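Local coordinates for protein HdaB,HdaA (Adhesin), HUS-associated diffuse adherence (PDB 5D55) that forms the minor tip subunit of the enteroaggregative E. coli AAF/IV (Hda) pilus and is fused here to a segment of the HdaA adhesin, at residues V30-G35 against Y120-S125; F46-N51 against S103-E108. One frame throughout, in Å; residues are numbered along the deposited sequence.

Contact 1: V30-G35 against Y120-S125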
loop_
_atom_site.group_PDB
_atom_site.type_symbol
_atom_site.label_atom_id
_atom_site.label_comp_id
_atom_site.label_asym_id
_atom_site.label_seq_id
_atom_site.Cartn_x
_atom_site.Cartn_y
_atom_site.Cartn_z
ATOM N N VAL B 30 -13.549 -6.502 28.081
ATOM C CA VAL B 30 -14.727 -7.240 27.587
ATOM C C VAL B 30 -14.852 -7.085 26.066
ATOM O O VAL B 30 -14.828 -5.966 25.548
ATOM C CB VAL B 30 -16.033 -6.811 28.311
ATOM C CG1 VAL B 30 -17.269 -7.305 27.571
ATOM C CG2 VAL B 30 -16.034 -7.316 29.750
ATOM N N LYS B 31 -14.977 -8.211 25.362
ATOM C CA LYS B 31 -14.992 -8.214 23.895
ATOM C C LYS B 31 -16.370 -7.849 23.360
ATOM O O LYS B 31 -17.368 -8.512 23.680
ATOM C CB LYS B 31 -14.541 -9.575 23.352
ATOM C CG LYS B 31 -13.095 -9.933 23.678
ATOM C CD LYS B 31 -12.863 -11.435 23.531
ATOM C CE LYS B 31 -11.377 -11.778 23.535
ATOM N NZ LYS B 31 -11.195 -13.265 23.392
ATOM N N LEU B 32 -16.416 -6.797 22.551
ATOM C CA LEU B 32 -17.665 -6.292 21.979
ATOM C C LEU B 32 -17.827 -6.652 20.495
ATOM O O LEU B 32 -18.945 -6.612 19.961
ATOM C CB LEU B 32 -17.752 -4.776 22.119
ATOM C CG LEU B 32 -17.647 -4.140 23.509
ATOM C CD1 LEU B 32 -17.578 -2.652 23.343
ATOM C CD2 LEU B 32 -18.816 -4.529 24.403
ATOM N N ALA B 33 -16.708 -6.975 19.847
ATOM C CA ALA B 33 -16.679 -7.442 18.447
ATOM C C ALA B 33 -15.403 -8.223 18.149
ATOM O O ALA B 33 -14.369 -8.001 18.785
ATOM C CB ALA B 33 -16.816 -6.267 17.478
ATOM N N THR B 34 -15.478 -9.127 17.176
ATOM C CA THR B 34 -14.337 -9.958 16.771
ATOM C C THR B 34 -13.956 -9.617 15.346
ATOM O O THR B 34 -14.796 -9.654 14.439
ATOM C CB THR B 34 -14.664 -11.466 16.841
ATOM O OG1 THR B 34 -15.168 -11.793 18.138
ATOM C CG2 THR B 34 -13.418 -12.336 16.513
ATOM N N GLY B 35 -12.688 -9.271 15.156
ATOM C CA GLY B 35 -12.206 -8.851 13.860
ATOM C C GLY B 35 -11.196 -9.825 13.288
ATOM O O GLY B 35 -10.631 -10.643 13.999
ATOM N N TYR B 120 -24.188 1.361 19.252
ATOM C CA TYR B 120 -22.852 1.909 19.093
ATOM C C TYR B 120 -22.204 1.324 17.842
ATOM O O TYR B 120 -22.124 0.107 17.702
ATOM C CB TYR B 120 -21.999 1.553 20.314
ATOM C CG TYR B 120 -22.458 2.199 21.601
ATOM C CD1 TYR B 120 -21.901 3.407 22.024
ATOM C CD2 TYR B 120 -23.451 1.615 22.395
ATOM C CE1 TYR B 120 -22.306 4.020 23.215
ATOM C CE2 TYR B 120 -23.871 2.231 23.592
ATOM C CZ TYR B 120 -23.285 3.437 23.988
ATOM O OH TYR B 120 -23.669 4.063 25.166
ATOM N N LEU B 121 -21.728 2.194 16.960
ATOM C CA LEU B 121 -21.114 1.778 15.698
ATOM C C LEU B 121 -19.578 1.774 15.765
ATOM O O LEU B 121 -18.950 2.808 16.044
ATOM C CB LEU B 121 -21.606 2.682 14.565
ATOM C CG LEU B 121 -21.091 2.365 13.163
ATOM C CD1 LEU B 121 -21.908 1.252 12.522
ATOM C CD2 LEU B 121 -21.084 3.621 12.290
ATOM N N PHE B 122 -18.979 0.606 15.540
ATOM C CA PHE B 122 -17.522 0.489 15.498
ATOM C C PHE B 122 -17.055 0.495 14.047
ATOM O O PHE B 122 -17.578 -0.273 13.228
ATOM C CB PHE B 122 -17.028 -0.817 16.129
ATOM C CG PHE B 122 -17.621 -1.145 17.474
ATOM C CD1 PHE B 122 -17.879 -0.159 18.424
ATOM C CD2 PHE B 122 -17.847 -2.468 17.808
ATOM C CE1 PHE B 122 -18.399 -0.496 19.673
ATOM C CE2 PHE B 122 -18.366 -2.817 19.043
ATOM C CZ PHE B 122 -18.641 -1.824 19.978
ATOM N N SER B 123 -16.074 1.346 13.740
ATOM C CA SER B 123 -15.425 1.386 12.428
ATOM C C SER B 123 -13.946 1.140 12.627
ATOM O O SER B 123 -13.311 1.811 13.454
ATOM C CB SER B 123 -15.613 2.743 11.751
ATOM O OG SER B 123 -14.795 2.860 10.595
ATOM N N VAL B 124 -13.401 0.184 11.879
ATOM C CA VAL B 124 -11.967 -0.132 11.962
ATOM C C VAL B 124 -11.369 -0.200 10.565
ATOM O O VAL B 124 -12.072 -0.485 9.580
ATOM C CB VAL B 124 -11.683 -1.468 12.727
ATOM C CG1 VAL B 124 -12.158 -1.373 14.184
ATOM C CG2 VAL B 124 -12.361 -2.621 12.034
ATOM N N SER B 125 -10.076 0.090 10.480
ATOM C CA SER B 125 -9.355 -0.007 9.223
ATOM C C SER B 125 -8.084 -0.799 9.479
ATOM O O SER B 125 -7.646 -0.934 10.629
ATOM C CB SER B 125 -9.038 1.375 8.651
ATOM O OG SER B 125 -10.226 2.036 8.285
#
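Leu32 and Ala33, two successive residues of one strand, both turn their CB atoms toward Phe122, which is not what a regular strand does. The cause is a classic beta bulge: both residues lie opposite Ile107 of strand 102-109, and each makes a backbone hydrogen bond with it. Phe122 reaches over from the facing sheet into the kink. Its first torsion (chi1 -48°) sets CG anti to the carbonyl carbon, and the ring extends across the space between the sheets. The Leu32 and Phe122 side chains cross at about a right angle, with Leu32 CD1 3.6 Å from Phe122 CZ and Leu32 CB 3.7 Å from Phe122 CE2. The Ala33 methyl comes in at the ring edge, CB 4.0 Å from Phe122 CD2. Leu32 O lies in the ring plane at the same edge, 3.9 Å from Phe122 CE2.

Both segments belong to the HdaB part, and their strands sit in opposite sheets of a beta sandwich, consistent with the incomplete immunoglobulin-like fold of chaperone-usher pilus subunits. No hydrogen bond joins them; the contact is mainly apolar packing. Leu16 of strand 13-18 touches both Ala33 and Phe122, while Ile76 of strand 73-79 packs on Leu32 and Phe122. Residues 120-125 also pair, antiparallel, with a strand of the second subunit; His151 of that chain, in its fused HdaA-derived part, packs on Leu32.

Contact 2: F46-N51 against S103-E108; sequences FRVWIN and SIFYIE
Val48 and Phe105 meet methyl to ring face. CG1 of Val48 sits over the middle of the Phe105 ring, 4.0 Å from its centroid and only 11° off the ring normal, a CH-pi contact. With CG1 anti to the backbone N, Val48 CG2 falls beside that N and still reaches the ring at Phe105 CD2 (4.1 Å). Phe105 adopts the less common rotamer, CG lying between its own backbone N and carbonyl carbon (chi1 63°), and this, with the turn about CB-CG, presents its face rather than its edge to the valine; Trp83 packs on Phe105 as well.

At one end the roles swap, and the ring belongs to the other strand. Ser103 stands over a face of Phe46, displaced toward the rim, with CB 4.1 Å from the Phe46 ring centroid. Ser103 has two conformers, so the close approach of OG to this ring carries less weight; in the conformer described OG is hydrogen-bonded to Asn96 ND2. Phe46 also packs on Cys39 and Cys128, which form a disulfide. At the other end the terminal methyl of Ile107, CD1, comes obliquely against the flank of Ile50, 4.2 Å from Ile50 CG1, with Ile76 and Ile78 of strand 73-79 touching both.

These pairs, Phe46 with Ser103, Val48 with Phe105 and Ile50 with Ile107, recur at every second residue, as alternate strand residues point inward, and the small angle of 21° between strands 46-50 and 103-108, one in each sheet of the sandwich, keeps the three pairs in step. Their axes approach to 9.6 Å, sheet-to-sheet spacing rather than pairing within a sheet. With no hydrogen bond between the segments, cohesion at this interface rests on dispersion, CH-pi contacts and the burial of apolar surface.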
loop_
_atom_site.group_PDB
_atom_site.type_symbol
_atom_site.label_atom_id
_atom_site.label_comp_id
_atom_site.label_asym_id
_atom_site.label_seq_id
_atom_site.Cartn_x
_atom_site.Cartn_y
_atom_site.Cartn_z
ATOM N N PHE B 46 0.810 -6.988 10.592
ATOM C CA PHE B 46 -0.454 -6.306 10.351
ATOM C C PHE B 46 -0.514 -5.056 11.212
ATOM O O PHE B 46 0.131 -4.996 12.267
ATOM C CB PHE B 46 -1.643 -7.203 10.728
ATOM C CG PHE B 46 -1.773 -8.469 9.897
ATOM C CD1 PHE B 46 -2.626 -8.511 8.804
ATOM C CD2 PHE B 46 -1.067 -9.621 10.231
ATOM C CE1 PHE B 46 -2.783 -9.693 8.049
ATOM C CE2 PHE B 46 -1.208 -10.798 9.485
ATOM C CZ PHE B 46 -2.065 -10.832 8.388
ATOM N N ARG B 47 -1.302 -4.083 10.754
ATOM C CA ARG B 47 -1.625 -2.873 11.494
ATOM C C ARG B 47 -3.136 -2.626 11.404
ATOM O O ARG B 47 -3.709 -2.660 10.310
ATOM C CB ARG B 47 -0.872 -1.697 10.874
ATOM C CG ARG B 47 -0.944 -0.397 11.644
ATOM C CD ARG B 47 -0.226 0.704 10.875
ATOM N NE ARG B 47 -0.241 1.977 11.589
ATOM C CZ ARG B 47 0.408 3.071 11.191
ATOM N NH1 ARG B 47 1.130 3.058 10.076
ATOM N NH2 ARG B 47 0.337 4.183 11.913
ATOM N N VAL B 48 -3.778 -2.390 12.549
ATOM C CA VAL B 48 -5.232 -2.146 12.616
ATOM C C VAL B 48 -5.481 -0.928 13.511
ATOM O O VAL B 48 -4.733 -0.698 14.464
ATOM C CB VAL B 48 -5.972 -3.378 13.206
ATOM C CG1 VAL B 48 -7.444 -3.090 13.453
ATOM C CG2 VAL B 48 -5.830 -4.585 12.276
ATOM N N TRP B 49 -6.521 -0.154 13.204
ATOM C CA TRP B 49 -6.900 0.987 14.034
ATOM C C TRP B 49 -8.398 1.254 14.007
ATOM O O TRP B 49 -9.088 0.878 13.062
ATOM C CB TRP B 49 -6.141 2.261 13.633
ATOM C CG TRP B 49 -6.354 2.695 12.202
ATOM C CD1 TRP B 49 -7.261 3.621 11.748
ATOM C CD2 TRP B 49 -5.634 2.235 11.043
ATOM N NE1 TRP B 49 -7.153 3.757 10.386
ATOM C CE2 TRP B 49 -6.164 2.923 9.924
ATOM C CE3 TRP B 49 -4.596 1.309 10.845
ATOM C CZ2 TRP B 49 -5.691 2.720 8.623
ATOM C CZ3 TRP B 49 -4.127 1.096 9.554
ATOM C CH2 TRP B 49 -4.676 1.801 8.454
ATOM N N ILE B 50 -8.874 1.909 15.058
ATOM C CA ILE B 50 -10.262 2.353 15.160
ATOM C C ILE B 50 -10.437 3.736 14.530
ATOM O O ILE B 50 -9.638 4.647 14.769
ATOM C CB ILE B 50 -10.719 2.400 16.634
ATOM C CG1 ILE B 50 -10.590 1.015 17.275
ATOM C CG2 ILE B 50 -12.167 2.949 16.732
ATOM C CD1 ILE B 50 -10.724 0.990 18.826
ATOM N N ASN B 51 -11.479 3.884 13.713
ATOM C CA ASN B 51 -11.838 5.185 13.182
ATOM C C ASN B 51 -12.837 5.856 14.107
ATOM O O ASN B 51 -14.051 5.692 13.962
ATOM C CB ASN B 51 -12.410 5.062 11.770
ATOM C CG ASN B 51 -11.496 4.293 10.832
ATOM O OD1 ASN B 51 -11.867 3.235 10.322
ATOM N ND2 ASN B 51 -10.289 4.812 10.610
ATOM N N SER B 103 -4.904 -12.763 10.861
ATOM C CA SER B 103 -4.810 -12.363 12.266
ATOM C C SER B 103 -6.171 -11.950 12.826
ATOM O O SER B 103 -6.899 -11.177 12.184
ATOM C CB SER B 103 -3.845 -11.179 12.421
ATOM O OG SER B 103 -2.497 -11.593 12.400
ATOM N N ILE B 104 -6.481 -12.420 14.033
ATOM C CA ILE B 104 -7.688 -12.038 14.756
ATOM C C ILE B 104 -7.381 -10.869 15.697
ATOM O O ILE B 104 -6.309 -10.824 16.311
ATOM C CB ILE B 104 -8.239 -13.232 15.591
ATOM C CG1 ILE B 104 -8.621 -14.405 14.679
ATOM C CG2 ILE B 104 -9.445 -12.806 16.480
ATOM C CD1 ILE B 104 -9.761 -14.127 13.737
ATOM N N PHE B 105 -8.319 -9.929 15.795
ATOM C CA PHE B 105 -8.274 -8.868 16.790
ATOM C C PHE B 105 -9.682 -8.686 17.374
ATOM O O PHE B 105 -10.650 -9.286 16.865
ATOM C CB PHE B 105 -7.739 -7.560 16.172
ATOM C CG PHE B 105 -8.615 -6.990 15.078
ATOM C CD1 PHE B 105 -9.617 -6.059 15.376
ATOM C CD2 PHE B 105 -8.454 -7.402 13.758
ATOM C CE1 PHE B 105 -10.426 -5.543 14.372
ATOM C CE2 PHE B 105 -9.253 -6.890 12.747
ATOM C CZ PHE B 105 -10.243 -5.966 13.047
ATOM N N TYR B 106 -9.801 -7.877 18.431
ATOM C CA TYR B 106 -11.101 -7.585 19.042
ATOM C C TYR B 106 -11.307 -6.094 19.276
ATOM O O TYR B 106 -10.342 -5.328 19.381
ATOM C CB TYR B 106 -11.285 -8.345 20.367
ATOM C CG TYR B 106 -11.017 -9.833 20.262
ATOM C CD1 TYR B 106 -12.038 -10.722 19.947
ATOM C CD2 TYR B 106 -9.733 -10.341 20.463
ATOM C CE1 TYR B 106 -11.786 -12.091 19.831
ATOM C CE2 TYR B 106 -9.470 -11.689 20.360
ATOM C CZ TYR B 106 -10.503 -12.566 20.042
ATOM O OH TYR B 106 -10.249 -13.916 19.938
ATOM N N ILE B 107 -12.573 -5.682 19.330
ATOM C CA ILE B 107 -12.918 -4.397 19.903
ATOM C C ILE B 107 -13.246 -4.730 21.347
ATOM O O ILE B 107 -14.068 -5.618 21.620
ATOM C CB ILE B 107 -14.156 -3.736 19.225
ATOM C CG1 ILE B 107 -13.961 -3.542 17.711
ATOM C CG2 ILE B 107 -14.541 -2.427 19.949
ATOM C CD1 ILE B 107 -12.916 -2.480 17.339
ATOM N N GLU B 108 -12.558 -4.073 22.274
ATOM C CA GLU B 108 -12.746 -4.350 23.698
ATOM C C GLU B 108 -13.102 -3.087 24.455
ATOM O O GLU B 108 -12.716 -1.990 24.052
ATOM C CB GLU B 108 -11.492 -4.973 24.305
ATOM C CG GLU B 108 -11.126 -6.333 23.697
ATOM C CD GLU B 108 -9.943 -6.995 24.382
ATOM O OE1 GLU B 108 -9.274 -6.339 25.214
ATOM O OE2 GLU B 108 -9.688 -8.182 24.089
#

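Contacts 1 and 2 bridge the same two sheets, with centres about 8 Å apart, and their segments are neighbours within each sheet. In one sheet, strand 31-38 lies beside 102-109, and Gly35 N is 2.7 Å from Phe105 O, probably a hydrogen bond. In the other, 45-50 lies beside 118-132, where Asn51 N probably bonds Ser123 O at 2.8 Å; Asn51 OD1 also takes hydrogen bonds with Ser123 OG and Ser125 OG. Val124 of segment 120-125 joins the two, its CG1 lying 3.4 Å from Ile107 CD1. The engineered HdaA-derived tail of the second subunit also packs on residues of both contacts' segments, an arrangement resembling donor-strand complementation in pilus subunits.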